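Local coordinates for protein SsfS6 (Streptomyces sp. SF2575, PDB 4FZR) that belongs to the erythromycin biosynthesis protein CIII-like family of the GT-B clan, with two domains built on parallel beta-sheets, at residues R110-A115 with G136-A141; A296-C301 with T313-S318; L185-C190 with A389-L394; A155-I160 with V332-R337; V20-S25 with M30-L35. One frame throughout, in Å; residues are numbered along the deposited sequence.

Overall arrangement
The five interactions illustrate how a GT-B chain builds two domains on parallel sheets and then joins them. In order of opening along the chain, interaction 5 comes first, then interaction 1; both lie in the N-terminal half and touch through I21 against G136 and V139. Interaction 4 opens next, then interaction 3, their segments alternating, and interaction 2 is nested inside the loops that both close. Interaction 2 belongs to the C-terminal half, its centre 34 Å from that of interaction 1. V392 and I187 of interaction 3 both reach L35 of interaction 5, while V189 meets L314 of interaction 2. Interactions 3 and 4, about 20 Å apart between centres, join the two halves.

Interaction 1. Residues R110-A115 with G136-A141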
# COMPACT_ATOMS: atom_id res chain seq x y z
N ARG A 110 22.38 -3.90 -16.26
CA ARG A 110 21.16 -4.40 -16.88
C ARG A 110 20.02 -3.39 -16.76
O ARG A 110 19.07 -3.42 -17.55
CB ARG A 110 20.74 -5.72 -16.24
CG ARG A 110 21.84 -6.77 -16.21
CD ARG A 110 22.13 -7.34 -17.60
NE ARG A 110 21.11 -8.28 -18.03
CZ ARG A 110 21.06 -9.56 -17.68
NH1 ARG A 110 21.99 -10.07 -16.87
NH2 ARG A 110 20.09 -10.34 -18.13
N MSE A 111 20.12 -2.48 -15.79
CA MSE A 111 19.01 -1.61 -15.42
C MSE A 111 19.18 -0.15 -15.83
O MSE A 111 18.20 0.55 -16.07
CB MSE A 111 18.79 -1.67 -13.91
CG MSE A 111 18.05 -2.91 -13.41
SE MSE A 111 17.88 -2.95 -11.46
CE MSE A 111 16.57 -4.40 -11.32
N ARG A 112 20.42 0.32 -15.89
CA ARG A 112 20.68 1.76 -15.95
C ARG A 112 20.05 2.46 -17.17
O ARG A 112 19.54 3.57 -17.04
CB ARG A 112 22.18 2.05 -15.88
CG ARG A 112 23.00 1.61 -17.08
CD ARG A 112 24.49 1.71 -16.77
NE ARG A 112 25.34 1.53 -17.96
CZ ARG A 112 25.98 2.51 -18.59
NH1 ARG A 112 25.90 3.77 -18.17
NH2 ARG A 112 26.72 2.23 -19.65
N ASP A 113 20.09 1.82 -18.33
CA ASP A 113 19.56 2.43 -19.55
C ASP A 113 18.09 2.81 -19.40
O ASP A 113 17.71 3.96 -19.63
CB ASP A 113 19.75 1.51 -20.75
CG ASP A 113 21.19 1.43 -21.21
OD1 ASP A 113 21.94 2.41 -20.99
OD2 ASP A 113 21.57 0.39 -21.79
N GLU A 114 17.27 1.84 -19.02
CA GLU A 114 15.83 2.08 -18.90
C GLU A 114 15.49 2.89 -17.66
O GLU A 114 14.47 3.57 -17.62
CB GLU A 114 15.07 0.75 -18.89
CG GLU A 114 14.81 0.17 -20.27
CD GLU A 114 14.06 1.15 -21.17
OE1 GLU A 114 12.99 1.63 -20.75
OE2 GLU A 114 14.55 1.43 -22.28
N ALA A 115 16.34 2.82 -16.64
CA ALA A 115 16.10 3.56 -15.41
C ALA A 115 16.41 5.04 -15.63
O ALA A 115 15.69 5.91 -15.14
CB ALA A 115 16.95 3.00 -14.27
N GLY A 136 20.29 3.32 -8.35
CA GLY A 136 19.80 4.56 -7.78
C GLY A 136 20.83 5.68 -7.78
O GLY A 136 20.66 6.67 -8.50
N PRO A 137 21.89 5.53 -6.98
CA PRO A 137 22.98 6.52 -6.89
C PRO A 137 23.52 6.93 -8.26
O PRO A 137 23.89 8.09 -8.45
CB PRO A 137 24.06 5.77 -6.11
CG PRO A 137 23.33 4.79 -5.29
CD PRO A 137 22.13 4.38 -6.10
N LEU A 138 23.56 5.99 -9.20
CA LEU A 138 24.06 6.28 -10.54
C LEU A 138 23.11 7.23 -11.28
O LEU A 138 23.54 8.26 -11.79
CB LEU A 138 24.23 5.00 -11.36
CG LEU A 138 24.75 5.23 -12.78
CD1 LEU A 138 26.07 6.00 -12.75
CD2 LEU A 138 24.91 3.91 -13.52
N VAL A 139 21.83 6.87 -11.33
CA VAL A 139 20.84 7.71 -12.00
C VAL A 139 20.82 9.10 -11.37
O VAL A 139 20.79 10.11 -12.07
CB VAL A 139 19.43 7.11 -11.93
CG1 VAL A 139 18.41 8.05 -12.57
CG2 VAL A 139 19.39 5.75 -12.62
N ALA A 140 20.82 9.14 -10.04
CA ALA A 140 20.85 10.39 -9.30
C ALA A 140 22.05 11.24 -9.70
O ALA A 140 21.91 12.41 -10.06
CB ALA A 140 20.87 10.12 -7.80
N ALA A 141 23.24 10.64 -9.64
CA ALA A 141 24.47 11.32 -9.99
C ALA A 141 24.44 11.80 -11.44
O ALA A 141 25.03 12.82 -11.79
CB ALA A 141 25.67 10.40 -9.77
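R112 and A115, one turn apart on the long helix 93-122, face L138 and V139 of helix 135-143. The contact is entirely one of carbon against carbon. In the first pair the arginine acts through its aliphatic stem: R112 CD comes to 3.9 Å from L138 CD2, and R112 CB approaches the same methyl at 4.1 Å. Its CG sits between the backbone N and carbonyl carbon (chi1 68°), and from there the chain runs extended to NE; the stem passes across the leucine branch at a slant, and the guanidinium lies farther from L138 than CD does. The second pair is A115 CB against V139 CG2, 4.0 Å apart. A115, L138 and V139 are buried, whereas R112 is partly exposed.

The backbone bonds run within each helix. A115 N donates to M111 O at 3.0 Å, a regular bond beside a kink at D113 and E114, whose amides lack a partner in the preceding turn. On the partner helix A140 N reaches G136 O at 2.9 Å. Separately, the charged end of R112 has a long, weak ion pair with E171.

L138 also packs on V108, and V139 on L116 and A119, all of helix 93-122, which extends this helix-helix seam both ways. The far face of helix 135-143 presents P137 and A140 to W147 of strand 147-150.

Interaction 2. Residues A296-C301 with T313-S318; sequences AIMPAC and TLTCLS
T315 is the first residue of 313-318 to meet the selenomethionine M298, and it does so with its methyl branch: T315 CG2 lies 3.6 Å from M298 CE, the two side chains crossing at a slant. The threonine torsion (chi1 -58°) separates its two branches by task. While CG2 is given to the apolar contact, OG1 is gripped by the backbone carbonyl of G311, one turn earlier, and by N211 ND2, so the hydroxyl is satisfied away from M298.

C316 follows and offers sulfur to selenium. C316 SG is 4.0 Å from M298 SE and 4.1 Å from M298 CE, which places the outer end of the selenomethionine over both neighbouring residues at once. It reaches them by folding: bends at chi2 (60°) and chi3 (65°) curl the chain so that SE lies by C316 and CE by T315. V304 touches both M298 and C316. It belongs to strand 303-306, and helix 310-318 is the crossover helix of the beta-alpha-beta unit that links this strand to its parallel neighbour 323-325 in the sheet of the C-terminal domain. M298 itself sits in a short 3-10 turn after helix 294-297, just ahead of strand 303-306.

L317 packs on L378 and M382 of helix 370-382. At S318 the hydroxyl turns back on its own helix, where S318 OG donates to T315 O at 3.3 Å, tilted 27° from the carbonyl plane.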
# COMPACT_ATOMS: atom_id res chain seq x y z
N ALA A 296 1.25 -10.60 10.11
CA ALA A 296 -0.04 -10.63 10.81
C ALA A 296 -0.20 -11.92 11.60
O ALA A 296 -0.98 -11.98 12.56
CB ALA A 296 -1.18 -10.47 9.82
N ILE A 297 0.53 -12.96 11.19
CA ILE A 297 0.50 -14.26 11.86
C ILE A 297 1.49 -14.27 13.02
O ILE A 297 1.39 -15.10 13.93
CB ILE A 297 0.86 -15.39 10.88
CG1 ILE A 297 0.78 -16.75 11.55
CG2 ILE A 297 2.26 -15.17 10.32
CD1 ILE A 297 1.36 -17.87 10.72
N MSE A 298 2.44 -13.34 12.99
CA MSE A 298 3.54 -13.33 13.94
C MSE A 298 3.09 -13.32 15.40
O MSE A 298 3.61 -14.08 16.21
CB MSE A 298 4.45 -12.12 13.66
CG MSE A 298 5.85 -12.26 14.23
SE MSE A 298 6.79 -13.81 13.50
CE MSE A 298 6.92 -13.26 11.63
N PRO A 299 2.12 -12.45 15.74
CA PRO A 299 1.68 -12.38 17.14
C PRO A 299 1.18 -13.72 17.67
O PRO A 299 1.18 -13.94 18.89
CB PRO A 299 0.52 -11.38 17.09
CG PRO A 299 0.78 -10.55 15.88
CD PRO A 299 1.42 -11.47 14.89
N ALA A 300 0.76 -14.61 16.77
CA ALA A 300 0.11 -15.85 17.17
C ALA A 300 1.07 -17.01 17.44
O ALA A 300 0.64 -18.16 17.46
CB ALA A 300 -0.91 -16.25 16.11
N CYS A 301 2.35 -16.72 17.66
CA CYS A 301 3.31 -17.80 17.91
C CYS A 301 4.49 -17.39 18.78
O CYS A 301 4.71 -16.21 19.05
CB CYS A 301 3.80 -18.39 16.58
SG CYS A 301 4.50 -17.18 15.44
N THR A 313 13.91 -11.86 9.49
CA THR A 313 14.65 -11.58 10.71
C THR A 313 14.12 -10.32 11.38
O THR A 313 13.76 -10.34 12.55
CB THR A 313 16.14 -11.39 10.43
OG1 THR A 313 16.71 -12.62 9.97
CG2 THR A 313 16.88 -10.93 11.68
N LEU A 314 14.09 -9.24 10.62
CA LEU A 314 13.64 -7.95 11.15
C LEU A 314 12.17 -8.00 11.56
O LEU A 314 11.77 -7.33 12.51
CB LEU A 314 13.89 -6.84 10.13
CG LEU A 314 15.37 -6.46 10.01
CD1 LEU A 314 15.65 -5.83 8.67
CD2 LEU A 314 15.75 -5.51 11.13
N THR A 315 11.37 -8.80 10.86
CA THR A 315 9.96 -8.95 11.20
C THR A 315 9.82 -9.58 12.58
O THR A 315 9.08 -9.09 13.43
CB THR A 315 9.20 -9.80 10.16
OG1 THR A 315 9.32 -9.22 8.86
CG2 THR A 315 7.72 -9.89 10.52
N CYS A 316 10.54 -10.68 12.80
CA CYS A 316 10.54 -11.38 14.08
C CYS A 316 11.04 -10.49 15.22
O CYS A 316 10.45 -10.44 16.29
CB CYS A 316 11.41 -12.63 14.00
SG CYS A 316 10.75 -13.92 12.93
N LEU A 317 12.15 -9.79 14.97
CA LEU A 317 12.69 -8.85 15.94
C LEU A 317 11.64 -7.81 16.34
O LEU A 317 11.42 -7.58 17.53
CB LEU A 317 13.94 -8.15 15.39
CG LEU A 317 15.29 -8.86 15.55
CD1 LEU A 317 16.42 -7.96 15.08
CD2 LEU A 317 15.51 -9.28 16.99
N SER A 318 11.00 -7.19 15.36
CA SER A 318 10.07 -6.10 15.64
C SER A 318 8.81 -6.59 16.35
O SER A 318 8.12 -5.81 17.01
CB SER A 318 9.70 -5.35 14.35
OG SER A 318 8.54 -5.88 13.72

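Interaction 3. Residues L185-C190 with A389-L394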
# COMPACT_ATOMS: atom_id res chain seq x y z
N LEU A 185 20.08 11.32 2.84
CA LEU A 185 19.95 10.58 4.08
C LEU A 185 20.48 9.17 3.89
O LEU A 185 20.37 8.60 2.80
CB LEU A 185 18.48 10.47 4.49
CG LEU A 185 17.86 11.54 5.39
CD1 LEU A 185 16.49 11.08 5.86
CD2 LEU A 185 18.76 11.83 6.58
N SER A 186 21.07 8.61 4.93
CA SER A 186 21.45 7.21 4.92
C SER A 186 20.79 6.53 6.12
O SER A 186 21.16 6.77 7.26
CB SER A 186 22.96 7.04 4.97
OG SER A 186 23.30 5.66 5.02
N ILE A 187 19.81 5.68 5.83
CA ILE A 187 18.92 5.18 6.87
C ILE A 187 19.31 3.79 7.34
O ILE A 187 19.72 2.94 6.55
CB ILE A 187 17.47 5.21 6.37
CG1 ILE A 187 17.12 6.63 5.92
CG2 ILE A 187 16.52 4.72 7.46
CD1 ILE A 187 15.80 6.77 5.22
N ASP A 188 19.18 3.58 8.64
CA ASP A 188 19.60 2.34 9.28
C ASP A 188 18.49 1.82 10.18
O ASP A 188 17.81 2.60 10.84
CB ASP A 188 20.87 2.58 10.09
CG ASP A 188 21.53 1.30 10.55
OD1 ASP A 188 21.15 0.79 11.62
OD2 ASP A 188 22.43 0.81 9.83
N VAL A 189 18.32 0.50 10.22
CA VAL A 189 17.20 -0.11 10.93
C VAL A 189 17.64 -1.03 12.08
O VAL A 189 16.81 -1.60 12.78
CB VAL A 189 16.27 -0.89 9.97
CG1 VAL A 189 15.53 0.08 9.05
CG2 VAL A 189 17.07 -1.91 9.16
N CYS A 190 18.95 -1.16 12.27
CA CYS A 190 19.47 -2.02 13.33
C CYS A 190 19.22 -1.37 14.69
O CYS A 190 19.48 -0.18 14.87
CB CYS A 190 20.97 -2.28 13.13
SG CYS A 190 21.69 -3.41 14.33
N ALA A 389 7.12 7.58 8.79
CA ALA A 389 6.45 8.88 8.69
C ALA A 389 7.37 9.98 9.22
O ALA A 389 7.43 11.07 8.65
CB ALA A 389 5.13 8.86 9.44
N ASP A 390 8.07 9.70 10.32
CA ASP A 390 9.01 10.65 10.91
C ASP A 390 10.13 10.96 9.90
O ASP A 390 10.50 12.12 9.70
CB ASP A 390 9.64 10.10 12.20
CG ASP A 390 8.63 9.90 13.33
OD1 ASP A 390 7.61 10.61 13.37
OD2 ASP A 390 8.86 9.01 14.18
N ILE A 391 10.66 9.91 9.27
CA ILE A 391 11.76 10.06 8.31
C ILE A 391 11.37 10.90 7.10
O ILE A 391 12.21 11.60 6.53
CB ILE A 391 12.26 8.68 7.83
CG1 ILE A 391 12.99 7.96 8.96
CG2 ILE A 391 13.16 8.83 6.59
CD1 ILE A 391 14.13 8.74 9.57
N VAL A 392 10.11 10.83 6.69
CA VAL A 392 9.65 11.62 5.56
C VAL A 392 9.77 13.11 5.88
O VAL A 392 10.16 13.91 5.03
CB VAL A 392 8.19 11.28 5.17
CG1 VAL A 392 7.67 12.27 4.14
CG2 VAL A 392 8.11 9.86 4.62
N ARG A 393 9.44 13.48 7.12
CA ARG A 393 9.57 14.86 7.55
C ARG A 393 11.03 15.31 7.47
O ARG A 393 11.32 16.42 7.05
CB ARG A 393 9.03 15.04 8.96
CG ARG A 393 7.53 14.87 9.04
CD ARG A 393 7.01 14.98 10.46
NE ARG A 393 6.05 13.91 10.74
CZ ARG A 393 6.20 12.98 11.69
NH1 ARG A 393 7.27 12.95 12.47
NH2 ARG A 393 5.26 12.06 11.86
N LEU A 394 11.93 14.43 7.88
CA LEU A 394 13.36 14.69 7.74
C LEU A 394 13.70 14.94 6.28
O LEU A 394 14.32 15.95 5.94
CB LEU A 394 14.18 13.51 8.28
CG LEU A 394 14.63 13.59 9.74
CD1 LEU A 394 13.46 13.84 10.67
CD2 LEU A 394 15.35 12.30 10.12
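As in many GT-B proteins, the C-terminal helix returns to the N-terminal domain, and here helix 388-395 lays I391 and L394 against L185 and I187 of strand 185-188. The short segments run nearly antiparallel, at 165°, with axes 10.9 Å apart. I391 CG2 is the methyl both strand residues use: I187 CD1 touches it at 3.6 Å, and L185 CD1 at 4.1 Å. The two isoleucines lie alongside each other, their side chains pointing contrary ways. L185 CD1 also meets L394 CB at 4.1 Å, the two leucine side chains lying about at right angles.

Side chains alternate along the strand, with L185 and I187 directed at the helix and S186 bound through OG to E149 on the adjacent strand 147-150. On the other flank, strand 203-204 supplies T203, which touches L185, I391 and L394. At the strand's last residue, D188 OD1 accepts from C190 N at 3.0 Å, an Asx turn, and forms a salt bridge with K204. The helix also borders the second subunit, where A389 packs on A42 of that other chain.

Interaction 4. Residues A155-I160 with V332-R337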
# COMPACT_ATOMS: atom_id res chain seq x y z
N ALA A 155 22.68 -5.97 9.28
CA ALA A 155 24.07 -5.63 9.05
C ALA A 155 24.39 -5.69 7.56
O ALA A 155 24.14 -6.69 6.89
CB ALA A 155 24.98 -6.57 9.82
N SER A 156 24.93 -4.59 7.04
CA SER A 156 25.27 -4.50 5.63
C SER A 156 26.77 -4.25 5.46
O SER A 156 27.22 -3.10 5.53
CB SER A 156 24.46 -3.39 4.96
OG SER A 156 23.07 -3.62 5.09
N PRO A 157 27.55 -5.32 5.23
CA PRO A 157 28.99 -5.20 5.02
C PRO A 157 29.36 -4.08 4.05
O PRO A 157 28.79 -4.01 2.96
CB PRO A 157 29.36 -6.56 4.41
CG PRO A 157 28.36 -7.50 4.98
CD PRO A 157 27.09 -6.72 5.18
N GLU A 158 30.30 -3.23 4.44
CA GLU A 158 30.78 -2.17 3.56
C GLU A 158 31.57 -2.77 2.41
O GLU A 158 31.77 -2.13 1.38
CB GLU A 158 31.65 -1.18 4.34
CG GLU A 158 33.03 -1.71 4.70
CD GLU A 158 33.82 -0.76 5.58
OE1 GLU A 158 33.56 0.46 5.53
OE2 GLU A 158 34.71 -1.24 6.31
N LEU A 159 32.01 -4.01 2.58
CA LEU A 159 32.77 -4.72 1.56
C LEU A 159 31.94 -4.97 0.30
O LEU A 159 32.45 -4.90 -0.82
CB LEU A 159 33.29 -6.05 2.10
CG LEU A 159 34.76 -6.05 2.53
CD1 LEU A 159 35.66 -5.93 1.31
CD2 LEU A 159 35.04 -4.94 3.53
N ILE A 160 30.66 -5.26 0.49
CA ILE A 160 29.76 -5.50 -0.62
C ILE A 160 29.56 -4.22 -1.42
O ILE A 160 29.73 -4.19 -2.63
CB ILE A 160 28.39 -6.03 -0.15
CG1 ILE A 160 28.56 -7.40 0.53
CG2 ILE A 160 27.42 -6.14 -1.32
CD1 ILE A 160 27.26 -8.04 0.99
N VAL A 332 23.69 -12.52 4.56
CA VAL A 332 22.83 -12.56 5.74
C VAL A 332 23.57 -13.12 6.95
O VAL A 332 23.05 -13.13 8.06
CB VAL A 332 21.55 -13.40 5.50
CG1 VAL A 332 21.03 -13.20 4.08
CG2 VAL A 332 21.80 -14.89 5.76
N TRP A 333 24.80 -13.58 6.72
CA TRP A 333 25.62 -14.14 7.78
C TRP A 333 25.79 -13.17 8.95
O TRP A 333 25.66 -13.55 10.11
CB TRP A 333 27.01 -14.52 7.24
CG TRP A 333 27.04 -15.80 6.46
CD1 TRP A 333 26.03 -16.71 6.33
CD2 TRP A 333 28.13 -16.31 5.68
NE1 TRP A 333 26.43 -17.75 5.53
CE2 TRP A 333 27.72 -17.53 5.12
CE3 TRP A 333 29.43 -15.85 5.41
CZ2 TRP A 333 28.55 -18.30 4.30
CZ3 TRP A 333 30.25 -16.61 4.60
CH2 TRP A 333 29.80 -17.82 4.06
N ASP A 334 26.07 -11.91 8.63
CA ASP A 334 26.36 -10.90 9.64
C ASP A 334 25.16 -10.62 10.54
O ASP A 334 25.31 -10.36 11.73
CB ASP A 334 26.81 -9.60 8.97
CG ASP A 334 28.20 -9.69 8.38
OD1 ASP A 334 28.66 -10.82 8.10
OD2 ASP A 334 28.83 -8.63 8.19
N SER A 335 23.96 -10.67 9.96
CA SER A 335 22.74 -10.39 10.72
C SER A 335 22.40 -11.53 11.68
O SER A 335 21.84 -11.30 12.76
CB SER A 335 21.56 -10.12 9.78
OG SER A 335 21.36 -11.18 8.85
N ALA A 336 22.74 -12.76 11.31
CA ALA A 336 22.48 -13.92 12.15
C ALA A 336 23.45 -13.96 13.33
O ALA A 336 23.09 -14.40 14.43
CB ALA A 336 22.56 -15.20 11.34
N ARG A 337 24.67 -13.49 13.11
CA ARG A 337 25.66 -13.39 14.18
C ARG A 337 25.19 -12.37 15.21
O ARG A 337 25.12 -12.66 16.40
CB ARG A 337 27.03 -13.00 13.61
CG ARG A 337 27.66 -14.06 12.74
CD ARG A 337 29.00 -13.62 12.19
NE ARG A 337 29.30 -14.24 10.90
CZ ARG A 337 30.52 -14.37 10.38
NH1 ARG A 337 31.58 -13.93 11.04
NH2 ARG A 337 30.67 -14.95 9.20
O HOH W 1 23.67 -9.08 7.20
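D334 and P157 meet head-on, the aspartate from the first turn of helix 333-341 and the proline from the position just before helix 158-167. The corner of the ring meets the end of the carboxylate: P157 CG stands 3.4 Å from D334 OD2, and P157 CD is 4.0 Å from the same oxygen. A second, closely packed pair lies nearer the backbone, where A155 CB faces D334 CB at 3.6 Å. The backbone puts D334 CB on the alanine, and the first torsion, with CG beside the backbone N (chi1 -72°), directs the carboxylate to the proline.

S335 takes part through its backbone N, 4.2 Å from A155 CB. S335 N also makes a weak bond, 3.2 Å, to the oxygen of water 1, which in turn donates to A155 O; that second distance is unusually short and best treated with caution. The serine hydroxyl folds back instead, S335 OG donating to V332 O at 2.7 Å, and the same carbonyl oxygen also accepts from A336 N, which secures the first turn of the helix.

The contact spans the two domains of the GT-B fold. Helix 93-122 runs beside it, with L97 touching P157 and E93 touching W333 and D334 while forming a salt bridge with R337. On the C-terminal side H310 of helix 310-318 packs on S335, and E347 of strand 345-347 on A336 and R337.

Interaction 5. Residues V20-S25 with M30-L35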
# COMPACT_ATOMS: atom_id res chain seq x y z
N VAL A 20 11.57 5.48 -6.78
CA VAL A 20 12.11 4.41 -5.95
C VAL A 20 12.73 3.34 -6.85
O VAL A 20 12.03 2.68 -7.61
CB VAL A 20 11.03 3.76 -5.07
CG1 VAL A 20 11.66 2.80 -4.06
CG2 VAL A 20 10.21 4.83 -4.37
N ILE A 21 14.05 3.20 -6.78
CA ILE A 21 14.76 2.25 -7.63
C ILE A 21 15.10 0.98 -6.85
O ILE A 21 15.95 1.01 -5.96
CB ILE A 21 16.01 2.89 -8.26
CG1 ILE A 21 15.58 3.98 -9.25
CG2 ILE A 21 16.87 1.84 -8.95
CD1 ILE A 21 16.71 4.71 -9.93
N ALA A 22 14.43 -0.11 -7.19
CA ALA A 22 14.50 -1.35 -6.42
C ALA A 22 15.20 -2.48 -7.19
O ALA A 22 15.65 -2.29 -8.32
CB ALA A 22 13.11 -1.78 -5.99
N GLY A 23 15.26 -3.65 -6.56
CA GLY A 23 16.03 -4.77 -7.09
C GLY A 23 15.27 -5.72 -8.00
O GLY A 23 14.35 -5.32 -8.71
N CYS A 24 15.67 -6.99 -7.98
CA CYS A 24 15.07 -7.99 -8.86
C CYS A 24 14.50 -9.18 -8.09
O CYS A 24 14.02 -10.14 -8.70
CB CYS A 24 16.10 -8.48 -9.89
SG CYS A 24 17.51 -9.37 -9.18
N SER A 25 14.53 -9.11 -6.77
CA SER A 25 13.90 -10.13 -5.94
C SER A 25 13.03 -9.49 -4.86
O SER A 25 13.24 -8.34 -4.49
CB SER A 25 14.96 -11.04 -5.30
OG SER A 25 15.93 -10.28 -4.61
N MSE A 30 10.22 -5.46 -1.24
CA MSE A 30 9.18 -5.31 -0.22
C MSE A 30 9.57 -4.40 0.95
O MSE A 30 8.72 -3.69 1.48
CB MSE A 30 8.78 -6.69 0.31
CG MSE A 30 7.97 -7.52 -0.67
SE MSE A 30 7.44 -9.26 0.05
CE MSE A 30 9.20 -9.91 0.61
N PRO A 31 10.84 -4.44 1.37
CA PRO A 31 11.21 -3.60 2.52
C PRO A 31 11.18 -2.10 2.23
O PRO A 31 11.23 -1.31 3.17
CB PRO A 31 12.64 -4.06 2.84
CG PRO A 31 12.79 -5.39 2.18
CD PRO A 31 11.95 -5.32 0.95
N LEU A 32 11.10 -1.72 0.96
CA LEU A 32 11.01 -0.30 0.60
C LEU A 32 9.56 0.17 0.53
O LEU A 32 9.30 1.36 0.37
CB LEU A 32 11.68 -0.05 -0.75
CG LEU A 32 13.20 -0.20 -0.79
CD1 LEU A 32 13.70 -0.11 -2.22
CD2 LEU A 32 13.88 0.86 0.07
N VAL A 33 8.63 -0.76 0.65
CA VAL A 33 7.21 -0.45 0.50
C VAL A 33 6.68 0.53 1.56
O VAL A 33 5.97 1.47 1.22
CB VAL A 33 6.36 -1.74 0.48
CG1 VAL A 33 4.89 -1.42 0.69
CG2 VAL A 33 6.57 -2.50 -0.83
N PRO A 34 7.02 0.30 2.84
CA PRO A 34 6.46 1.20 3.85
C PRO A 34 6.96 2.65 3.76
O PRO A 34 6.19 3.57 4.01
CB PRO A 34 6.89 0.55 5.17
CG PRO A 34 7.08 -0.90 4.82
CD PRO A 34 7.67 -0.87 3.45
N LEU A 35 8.23 2.84 3.41
CA LEU A 35 8.75 4.20 3.24
C LEU A 35 8.12 4.84 2.01
O LEU A 35 7.82 6.04 2.01
CB LEU A 35 10.28 4.18 3.10
CG LEU A 35 10.95 5.55 2.99
CD1 LEU A 35 10.51 6.49 4.11
CD2 LEU A 35 12.46 5.41 2.98
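The bond from V33 N to M30 O, 3.0 Å long, closes the turn that holds L32 over V20 and A22. This is the first strand-to-helix connection of the N-terminal Rossmann-like domain: strand 17-21 ends, the chain passes through G23 and the short helix 26-29, and helix 33-41 then packs back on the sheet. Residues 30-32 have helical backbone angles without the regular bonds.

One methyl makes the contact. L32 CD1 lies 4.0 Å from V20 CG1 and 4.2 Å from A22 CB, and so rests on two residues, one apart in sequence, that face the same way. V20 and L32 pass side by side, each side chain heading back past the other. An extended second torsion (chi2 172°) carries CD1 outward from the leucine backbone and makes it the branch that reaches the strand.

All the touching residues are buried. V20 is flanked by V46 and V48 of strand 45-51 and by L128 of strand 126-130, the neighbours of its own strand in the parallel sheet, while L32 also packs on Q150 of strand 147-150. V33, turned away from the strand, packs on W37 of the second subunit. Between V20 and A22 the carbonyl oxygen I21 O lies 4.5 Å from L32 CD1 and is hydrogen-bonded to T129 OG1.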